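Local coordinates for nucleoside-diphosphate-sugar pyrophosphorylase (Vibrio cholerae, PDB 4EVW), which probably catalyses nucleotidyl transfer between a nucleoside triphosphate and a sugar phosphate, forming a nucleoside-diphosphate sugar, at residues L174-N178 against I205-Y209; V3-A7 against Q87-V91. The protein carries 1 engineered substitution. One frame throughout, in Å; residues are numbered along the deposited sequence.

Contact 1: L174-N178 against I205-Y209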
ATOM      1  N   LEU A 174       0.336   1.176  -4.881  1.00 21.94           N
ATOM      2  CA  LEU A 174      -0.371   2.344  -4.366  1.00 18.01           C
ATOM      3  C   LEU A 174      -1.835   2.169  -4.750  1.00 19.40           C
ATOM      4  O   LEU A 174      -2.177   2.117  -5.932  1.00 21.71           O
ATOM      5  CB  LEU A 174       0.190   3.641  -4.958  1.00 17.59           C
ATOM      6  CG  LEU A 174      -0.417   4.885  -4.301  1.00 24.03           C
ATOM      7  CD1 LEU A 174       0.654   5.944  -4.098  1.00 32.38           C
ATOM      8  CD2 LEU A 174      -1.572   5.400  -5.144  1.00 26.42           C
ATOM      9  N   TYR A 175      -2.687   2.054  -3.735  1.00 16.73           N
ATOM     10  CA  TYR A 175      -4.116   1.853  -3.919  1.00 16.38           C
ATOM     11  C   TYR A 175      -4.874   2.979  -3.241  1.00 20.42           C
ATOM     12  O   TYR A 175      -4.838   3.110  -2.017  1.00 21.00           O
ATOM     13  CB  TYR A 175      -4.547   0.530  -3.289  1.00 14.95           C
ATOM     14  CG  TYR A 175      -3.753  -0.654  -3.771  1.00 20.16           C
ATOM     15  CD1 TYR A 175      -2.756  -1.224  -2.977  1.00 23.34           C
ATOM     16  CD2 TYR A 175      -3.998  -1.207  -5.024  1.00 18.29           C
ATOM     17  CE1 TYR A 175      -2.025  -2.323  -3.423  1.00 27.12           C
ATOM     18  CE2 TYR A 175      -3.275  -2.298  -5.481  1.00 22.62           C
ATOM     19  CZ  TYR A 175      -2.293  -2.853  -4.679  1.00 26.64           C
ATOM     20  OH  TYR A 175      -1.587  -3.940  -5.131  1.00 26.85           O
ATOM     21  N   HIS A 176      -5.577   3.777  -4.032  1.00 17.42           N
ATOM     22  CA  HIS A 176      -6.318   4.901  -3.492  1.00 17.80           C
ATOM     23  C   HIS A 176      -7.819   4.641  -3.459  1.00 17.90           C
ATOM     24  O   HIS A 176      -8.377   4.050  -4.388  1.00 18.13           O
ATOM     25  CB  HIS A 176      -6.034   6.152  -4.335  1.00 17.22           C
ATOM     26  CG  HIS A 176      -6.708   7.388  -3.823  1.00 18.58           C
ATOM     27  ND1 HIS A 176      -6.235   8.101  -2.742  1.00 22.25           N
ATOM     28  CD2 HIS A 176      -7.820   8.032  -4.243  1.00 22.88           C
ATOM     29  CE1 HIS A 176      -7.029   9.136  -2.521  1.00 20.55           C
ATOM     30  NE2 HIS A 176      -7.999   9.117  -3.417  1.00 24.20           N
ATOM     31  N   PHE A 177      -8.453   5.072  -2.370  1.00 14.31           N
ATOM     32  CA  PHE A 177      -9.901   4.960  -2.192  1.00 18.63           C
ATOM     33  C   PHE A 177     -10.388   6.339  -1.760  1.00 19.79           C
ATOM     34  O   PHE A 177      -9.870   6.909  -0.798  1.00 16.26           O
ATOM     35  CB  PHE A 177     -10.257   3.940  -1.108  1.00 18.77           C
ATOM     36  CG  PHE A 177      -9.752   2.554  -1.393  1.00 18.37           C
ATOM     37  CD1 PHE A 177      -8.426   2.226  -1.160  1.00 16.38           C
ATOM     38  CD2 PHE A 177     -10.604   1.585  -1.908  1.00 18.95           C
ATOM     39  CE1 PHE A 177      -7.946   0.946  -1.436  1.00 22.38           C
ATOM     40  CE2 PHE A 177     -10.138   0.299  -2.187  1.00 20.38           C
ATOM     41  CZ  PHE A 177      -8.805  -0.020  -1.950  1.00 21.41           C
ATOM     42  N   ASN A 178     -11.381   6.874  -2.465  1.00 17.41           N
ATOM     43  CA  ASN A 178     -11.900   8.200  -2.135  1.00 17.69           C
ATOM     44  C   ASN A 178     -12.573   8.258  -0.760  1.00 20.62           C
ATOM     45  O   ASN A 178     -12.569   9.304  -0.112  1.00 20.19           O
ATOM     46  CB  ASN A 178     -12.885   8.665  -3.214  1.00 22.59           C
ATOM     47  CG  ASN A 178     -13.264  10.124  -3.059  1.00 26.64           C
ATOM     48  OD1 ASN A 178     -12.396  10.988  -2.930  1.00 27.15           O
ATOM     49  ND2 ASN A 178     -14.562  10.406  -3.072  1.00 30.03           N
ATOM     50  N   ILE A 205      -4.900  -6.241  -1.160  1.00 17.83           N
ATOM     51  CA  ILE A 205      -5.706  -5.058  -1.447  1.00 19.89           C
ATOM     52  C   ILE A 205      -6.331  -5.003  -2.844  1.00 20.18           C
ATOM     53  O   ILE A 205      -7.510  -4.686  -2.983  1.00 21.00           O
ATOM     54  CB  ILE A 205      -4.875  -3.759  -1.277  1.00 20.81           C
ATOM     55  CG1 ILE A 205      -4.258  -3.694   0.127  1.00 31.28           C
ATOM     56  CG2 ILE A 205      -5.772  -2.533  -1.549  1.00 17.59           C
ATOM     57  CD1 ILE A 205      -5.154  -3.103   1.183  1.00 31.21           C
ATOM     58  N   ALA A 206      -5.545  -5.296  -3.878  1.00 19.62           N
ATOM     59  CA  ALA A 206      -6.043  -5.214  -5.250  1.00 21.42           C
ATOM     60  C   ALA A 206      -7.397  -5.885  -5.501  1.00 20.96           C
ATOM     61  O   ALA A 206      -8.271  -5.303  -6.140  1.00 20.98           O
ATOM     62  CB  ALA A 206      -4.984  -5.749  -6.229  1.00 20.09           C
ATOM     63  N   PRO A 207      -7.591  -7.115  -5.004  1.00 21.95           N
ATOM     64  CA  PRO A 207      -8.873  -7.805  -5.212  1.00 21.87           C
ATOM     65  C   PRO A 207     -10.087  -7.038  -4.675  1.00 19.76           C
ATOM     66  O   PRO A 207     -11.204  -7.209  -5.163  1.00 19.98           O
ATOM     67  CB  PRO A 207      -8.679  -9.128  -4.470  1.00 26.52           C
ATOM     68  CG  PRO A 207      -7.224  -9.387  -4.623  1.00 26.70           C
ATOM     69  CD  PRO A 207      -6.601  -8.022  -4.395  1.00 22.45           C
ATOM     70  N   LEU A 208      -9.867  -6.193  -3.668  1.00 18.02           N
ATOM     71  CA  LEU A 208     -10.965  -5.437  -3.079  1.00 22.46           C
ATOM     72  C   LEU A 208     -11.675  -4.551  -4.085  1.00 23.12           C
ATOM     73  O   LEU A 208     -12.870  -4.302  -3.957  1.00 20.05           O
ATOM     74  CB  LEU A 208     -10.472  -4.581  -1.897  1.00 19.45           C
ATOM     75  CG  LEU A 208      -9.894  -5.367  -0.720  1.00 27.23           C
ATOM     76  CD1 LEU A 208      -9.658  -4.439   0.477  1.00 26.77           C
ATOM     77  CD2 LEU A 208     -10.855  -6.479  -0.345  1.00 24.56           C
ATOM     78  N   TYR A 209     -10.955  -4.078  -5.094  1.00 20.49           N
ATOM     79  CA  TYR A 209     -11.581  -3.215  -6.083  1.00 18.73           C
ATOM     80  C   TYR A 209     -12.695  -3.918  -6.863  1.00 20.91           C
ATOM     81  O   TYR A 209     -13.623  -3.271  -7.337  1.00 22.05           O
ATOM     82  CB  TYR A 209     -10.523  -2.653  -7.032  1.00 17.56           C
ATOM     83  CG  TYR A 209      -9.705  -1.546  -6.405  1.00 18.46           C
ATOM     84  CD1 TYR A 209     -10.199  -0.240  -6.332  1.00 19.04           C
ATOM     85  CD2 TYR A 209      -8.438  -1.804  -5.887  1.00 18.34           C
ATOM     86  CE1 TYR A 209      -9.445   0.780  -5.766  1.00 16.18           C
ATOM     87  CE2 TYR A 209      -7.674  -0.789  -5.315  1.00 19.85           C
ATOM     88  CZ  TYR A 209      -8.180   0.496  -5.262  1.00 20.12           C
ATOM     89  OH  TYR A 209      -7.402   1.497  -4.731  1.00 18.96           O
TER
HETATM   90  O   HOH W   1      -2.740  -6.085  -3.927  1.00 23.24           O
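Strand 174-177 lies within the central mixed sheet of a nucleotidyltransferase-like α/β domain, and its Y175 and F177 receive the turn that leads into helix 208-214, with Y209 reaching between them. The Y209 hydroxyl comes down on the strand backbone and donates to the carbonyl of H176, OH to O 2.8 Å. The approach is bent: the C=O...donor angle is 112°, with the hydroxyl above the carbonyl plane. H176 N is also close to the hydroxyl, but at a poor angle for a hydrogen bond. F177 meets Y209 from the opposite direction. Their ring planes differ by 11° and their centroids are 4.5 Å apart, so the rings are nearly parallel but strongly offset, with little overlap; F177 CZ comes within 3.4 Å of Y209 CZ. With CG anti to the carbonyl carbon, the Y175 ring presents a face to I205. The I205 branch carbon CG2 sits 3.9 Å from the Y175 ring centroid, 29° off the normal, a CH-pi contact; the same methyl lies in plane at the edge of F177, CG2 to CZ 4.0 Å. Beyond this, A206 CB touches Y175 CE2 at 3.9 Å. A water accepts from A206 N and also hydrogen-bonds Y175 OH, which also hydrogen-bonds to S145 OG. Behind the strand, H176 ND1 bonds to T110 OG1. A tyrosine hydroxyl tied to a strand carbonyl, flanked by aromatic and aliphatic packing, thus joins a helix entrance to the sheet, the layered sheet-and-helix construction of an α/β fold.

Contact 2: V3-A7 against Q87-V91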
ATOM      1  N   VAL A   3      -1.863   5.668   4.219  1.00 18.07           N
ATOM      2  CA  VAL A   3      -1.829   4.522   5.120  1.00 16.53           C
ATOM      3  C   VAL A   3      -0.728   3.561   4.703  1.00 18.10           C
ATOM      4  O   VAL A   3      -0.681   3.114   3.556  1.00 21.78           O
ATOM      5  CB  VAL A   3      -3.179   3.776   5.094  1.00 19.45           C
ATOM      6  CG1 VAL A   3      -3.133   2.572   6.032  1.00 20.54           C
ATOM      7  CG2 VAL A   3      -4.308   4.731   5.489  1.00 19.19           C
ATOM      8  N   ILE A   4       0.160   3.238   5.631  1.00 19.22           N
ATOM      9  CA  ILE A   4       1.234   2.325   5.307  1.00 19.92           C
ATOM     10  C   ILE A   4       1.187   1.076   6.166  1.00 22.43           C
ATOM     11  O   ILE A   4       1.548   1.107   7.344  1.00 21.31           O
ATOM     12  CB  ILE A   4       2.628   2.953   5.509  1.00 27.94           C
ATOM     13  CG1 ILE A   4       2.656   4.392   4.988  1.00 30.78           C
ATOM     14  CG2 ILE A   4       3.673   2.107   4.757  1.00 31.99           C
ATOM     15  CD1 ILE A   4       2.775   4.509   3.488  1.00 29.18           C
ATOM     16  N   PRO A   5       0.688   0.001   5.617  1.00 25.79           N
ATOM     17  CA  PRO A   5       0.654  -1.260   6.332  1.00 22.11           C
ATOM     18  C   PRO A   5       2.066  -1.838   6.384  1.00 27.85           C
ATOM     19  O   PRO A   5       2.661  -2.013   5.381  1.00 30.48           O
ATOM     20  CB  PRO A   5      -0.267  -2.104   5.489  1.00 23.47           C
ATOM     21  CG  PRO A   5      -0.231  -1.498   4.155  1.00 31.97           C
ATOM     22  CD  PRO A   5       0.206  -0.113   4.243  1.00 27.72           C
HETATM   23  N   MSE A   6       2.599  -2.082   7.552  1.00 22.92           N
HETATM   24  CA  MSE A   6       3.935  -2.602   7.647  1.00 23.86           C
HETATM   25  C   MSE A   6       4.053  -3.535   8.819  1.00 27.50           C
HETATM   26  O   MSE A   6       4.964  -3.446   9.538  1.00 29.03           O
HETATM   27  CB  MSE A   6       4.965  -1.483   7.751  1.00 31.31           C
HETATM   28  CG  MSE A   6       4.534  -0.294   8.541  1.00 30.98           C
HETATM   29 SE   MSE A   6       5.852   1.163   8.740  1.00 39.43          SE
HETATM   30  CE  MSE A   6       7.333   0.229   9.468  1.00 22.69           C
ATOM     31  N   ALA A   7       3.102  -4.438   8.939  1.00 22.19           N
ATOM     32  CA  ALA A   7       3.022  -5.345  10.038  1.00 27.70           C
ATOM     33  C   ALA A   7       3.494  -6.716   9.641  1.00 33.08           C
ATOM     34  O   ALA A   7       3.551  -7.585  10.438  1.00 39.05           O
ATOM     35  CB  ALA A   7       1.645  -5.419  10.538  1.00 32.45           C
ATOM     36  N   GLN A  87      -1.902  -7.465   3.710  1.00 18.05           N
ATOM     37  CA  GLN A  87      -2.091  -6.017   3.780  1.00 19.80           C
ATOM     38  C   GLN A  87      -3.522  -5.524   3.926  1.00 20.48           C
ATOM     39  O   GLN A  87      -3.760  -4.523   4.600  1.00 20.93           O
ATOM     40  CB  GLN A  87      -1.466  -5.332   2.563  1.00 25.47           C
ATOM     41  CG  GLN A  87       0.049  -5.373   2.530  1.00 43.64           C
ATOM     42  CD  GLN A  87       0.613  -4.542   1.394  1.00 58.47           C
ATOM     43  OE1 GLN A  87      -0.114  -4.145   0.481  1.00 57.59           O
ATOM     44  NE2 GLN A  87       1.914  -4.280   1.440  1.00 63.62           N
ATOM     45  N   ALA A  88      -4.478  -6.201   3.293  1.00 17.83           N
ATOM     46  CA  ALA A  88      -5.860  -5.755   3.395  1.00 17.85           C
ATOM     47  C   ALA A  88      -6.349  -5.876   4.833  1.00 18.82           C
ATOM     48  O   ALA A  88      -7.064  -5.001   5.322  1.00 18.35           O
ATOM     49  CB  ALA A  88      -6.761  -6.561   2.452  1.00 17.97           C
ATOM     50  N   GLU A  89      -5.978  -6.957   5.517  1.00 16.86           N
ATOM     51  CA  GLU A  89      -6.412  -7.104   6.899  1.00 17.55           C
ATOM     52  C   GLU A  89      -5.655  -6.103   7.775  1.00 20.01           C
ATOM     53  O   GLU A  89      -6.223  -5.514   8.691  1.00 20.30           O
ATOM     54  CB  GLU A  89      -6.178  -8.533   7.420  1.00 15.94           C
ATOM     55  CG  GLU A  89      -6.653  -8.695   8.863  1.00 19.88           C
ATOM     56  CD  GLU A  89      -6.584 -10.127   9.379  1.00 30.57           C
ATOM     57  OE1 GLU A  89      -5.658 -10.872   8.997  1.00 31.50           O
ATOM     58  OE2 GLU A  89      -7.456 -10.493  10.194  1.00 32.29           O
ATOM     59  N   THR A  90      -4.370  -5.915   7.490  1.00 16.78           N
ATOM     60  CA  THR A  90      -3.565  -4.970   8.258  1.00 17.13           C
ATOM     61  C   THR A  90      -4.213  -3.590   8.217  1.00 17.22           C
ATOM     62  O   THR A  90      -4.373  -2.935   9.252  1.00 16.77           O
ATOM     63  CB  THR A  90      -2.141  -4.884   7.693  1.00 18.74           C
ATOM     64  OG1 THR A  90      -1.529  -6.181   7.773  1.00 20.39           O
ATOM     65  CG2 THR A  90      -1.305  -3.875   8.485  1.00 19.71           C
ATOM     66  N   VAL A  91      -4.593  -3.150   7.022  1.00 18.41           N
ATOM     67  CA  VAL A  91      -5.236  -1.851   6.865  1.00 16.19           C
ATOM     68  C   VAL A  91      -6.539  -1.778   7.662  1.00 22.53           C
ATOM     69  O   VAL A  91      -6.772  -0.814   8.394  1.00 19.43           O
ATOM     70  CB  VAL A  91      -5.512  -1.561   5.377  1.00 18.83           C
ATOM     71  CG1 VAL A  91      -6.442  -0.358   5.240  1.00 18.64           C
ATOM     72  CG2 VAL A  91      -4.178  -1.293   4.650  1.00 19.61           C
TER
HETATM   73  O   HOH W   2       1.204  -5.627   6.417  1.00 14.23           O
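V3 starts the contact by turning toward helix 87-91, but its touch is light: V3 CG1 reaches V91 CG2 at 4.2 Å. P5 is the main point of contact, its CA 5.9 Å from the CA of T90. Its ring divides the work by atom. P5 CB meets T90 CG2 at 3.6 Å, while P5 CG lies 4.0 Å from V91 CG2, the P5 and V91 side chains running side by side in the same direction. The Q87 side chain crosses P5 obliquely, its CD 4.2 Å from P5 CG. Next along the chain, selenomethionine M6 points its CB away from the helix, and its side chain touches V53 and Y23. A7 turns back to the helix, placing CB 3.9 Å from T90 CG2, a methyl that P5 and A7 thus share. With OG1 beside the backbone N (chi1 -61°), CG2 is the T90 branch anti to N, leaving OG1 for polar partners T84 OG1 and G86 O. A water 3.1 Å from T90 OG1 gives a water-mediated link, weak at A7 N; the segments share no direct hydrogen bond. The axes of strand 3-5 and helix 87-91 approach to 8.4 Å, with their N-to-C directions 125° apart, and V111 lies beside both P5 and V91. Such apolar packing of a helix on the first parallel strand and its following loop is characteristic of a Rossmann-like α/β nucleotidyltransferase domain.

The two contacts lie about 12 Å apart, centre to centre, and both are built on the same mixed sheet. Strand 109-111 connects them within it, pairing in parallel with strand 2-5 and antiparallel with strand 174-177. They also touch directly: I205 CD1 of contact 1 packs at 3.5 Å from A88 CA in helix 87-100 of contact 2, and L208 meets A88 too. Y183 of helix 180-191 lies beside I205, L208 and V91, bridging both. Along the chain they come in series, contact 2 being complete before contact 1 begins. The N-terminal and later parts of the sequence thus meet in two buried contacts that touch and rest on one sheet.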